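Local coordinates for protein SAM-dependent methyltransferase (PDB 3KR9) that probably methylates N1 of adenine 22 in tRNA, using S-adenosylmethionine bound by a class I Rossmann-like fold, at residues V47-G50 and P51-A55. Sequence-based numbering, arbitrary orientation.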
loop_
_atom_site.group_PDB
_atom_site.type_symbol
_atom_site.label_atom_id
_atom_site.label_comp_id
_atom_site.label_asym_id
_atom_site.label_seq_id
_atom_site.Cartn_x
_atom_site.Cartn_y
_atom_site.Cartn_z
ATOM N N VAL A 47 15.516 -7.164 -0.073
ATOM C CA VAL A 47 16.236 -7.555 1.149
ATOM C C VAL A 47 16.819 -8.978 1.059
ATOM O O VAL A 47 17.783 -9.290 1.775
ATOM C CB VAL A 47 15.394 -7.400 2.421
ATOM C CG1 VAL A 47 14.199 -8.332 2.366
ATOM C CG2 VAL A 47 16.298 -7.712 3.720
ATOM N N VAL A 48 16.246 -9.836 0.212
ATOM C CA VAL A 48 16.756 -11.211 0.050
ATOM C C VAL A 48 17.478 -11.424 -1.285
ATOM O O VAL A 48 17.162 -10.755 -2.319
ATOM C CB VAL A 48 15.659 -12.326 0.325
ATOM C CG1 VAL A 48 14.264 -11.796 0.158
ATOM C CG2 VAL A 48 15.870 -13.563 -0.551
ATOM N N GLU A 49 18.433 -12.353 -1.252
ATOM C CA GLU A 49 19.394 -12.614 -2.336
ATOM C C GLU A 49 18.730 -13.060 -3.651
ATOM O O GLU A 49 19.088 -12.584 -4.725
ATOM C CB GLU A 49 20.370 -13.720 -1.890
ATOM C CG GLU A 49 21.315 -14.235 -2.998
ATOM C CD GLU A 49 22.399 -13.261 -3.256
ATOM O OE1 GLU A 49 22.306 -12.107 -2.761
ATOM O OE2 GLU A 49 23.334 -13.615 -3.992
ATOM N N GLY A 50 17.803 -14.000 -3.562
ATOM C CA GLY A 50 17.029 -14.427 -4.735
ATOM C C GLY A 50 16.337 -13.271 -5.499
ATOM O O GLY A 50 16.683 -12.977 -6.622
ATOM N N PRO A 51 15.344 -12.623 -4.881
ATOM C CA PRO A 51 14.690 -11.431 -5.480
ATOM C C PRO A 51 15.724 -10.361 -5.891
ATOM O O PRO A 51 15.614 -9.769 -6.957
ATOM C CB PRO A 51 13.814 -10.930 -4.330
ATOM C CG PRO A 51 13.355 -12.200 -3.647
ATOM C CD PRO A 51 14.583 -13.145 -3.722
ATOM N N TYR A 52 16.701 -10.056 -5.045
ATOM C CA TYR A 52 17.809 -9.204 -5.525
ATOM C C TYR A 52 18.406 -9.632 -6.883
ATOM O O TYR A 52 18.583 -8.811 -7.753
ATOM C CB TYR A 52 18.963 -9.208 -4.581
ATOM C CG TYR A 52 20.179 -8.451 -5.105
ATOM C CD1 TYR A 52 20.180 -7.082 -5.132
ATOM C CD2 TYR A 52 21.361 -9.120 -5.508
ATOM C CE1 TYR A 52 21.301 -6.358 -5.548
ATOM C CE2 TYR A 52 22.503 -8.378 -5.978
ATOM C CZ TYR A 52 22.446 -7.002 -5.987
ATOM O OH TYR A 52 23.484 -6.194 -6.436
ATOM N N GLN A 53 18.847 -10.890 -7.009
ATOM C CA GLN A 53 19.474 -11.319 -8.266
ATOM C C GLN A 53 18.487 -11.263 -9.451
ATOM O O GLN A 53 18.882 -10.923 -10.570
ATOM C CB GLN A 53 20.011 -12.754 -8.149
ATOM C CG GLN A 53 21.312 -12.822 -7.337
ATOM C CD GLN A 53 22.460 -12.108 -8.049
ATOM O OE1 GLN A 53 22.496 -12.033 -9.270
ATOM N NE2 GLN A 53 23.409 -11.613 -7.284
ATOM N N SER A 54 17.220 -11.631 -9.219
ATOM C CA SER A 54 16.238 -11.563 -10.310
ATOM C C SER A 54 16.052 -10.098 -10.771
ATOM O O SER A 54 16.014 -9.811 -11.985
ATOM C CB SER A 54 14.891 -12.184 -9.895
ATOM O OG SER A 54 13.831 -11.849 -10.827
ATOM N N ALA A 55 15.989 -9.171 -9.806
ATOM C CA ALA A 55 15.808 -7.755 -10.162
ATOM C C ALA A 55 17.042 -7.290 -10.935
ATOM O O ALA A 55 16.890 -6.584 -11.936
ATOM C CB ALA A 55 15.614 -6.883 -8.904
#
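The end of the E49 side chain bends round to the neighbourhood of Y52 and Q53, CG anti to the backbone N (chi1 172°) and the chain bent at chi2. Its OE1 comes within 4.2 Å of CD2 of Y52, approaching the ring obliquely, with carboxylate and ring planes 23° apart. The Q53 chain, also bent at chi2, runs beside that of E49 in the same direction; OE2 of E49 and NE2 of Q53 remain 3.9 Å apart, and the amide is turned well away from the carboxylate plane. Just before E49, V48 occupies the N-cap position and lays CG2 against CD of P51 at a tight 3.4 Å, an apolar contact. The first turn illustrates how a helix starts: N of Y52 bonds to O of V48 at 2.9 Å, N of Q53 to O of E49 and N of S54 to O of G50. P51 has no N-H to give, which costs nothing in a first turn, where no helix carbonyl precedes to accept one. Helix 49-61 is the crossover between strands 39-46 and 68-72 of the Rossmann-like sheet, and Y52 touches both strands. S54 OG hydrogen-bonds H26. Backbone bonds thus hold this turn, while the carboxylate, near the helix N-terminus, is probably stabilised by the helix dipole.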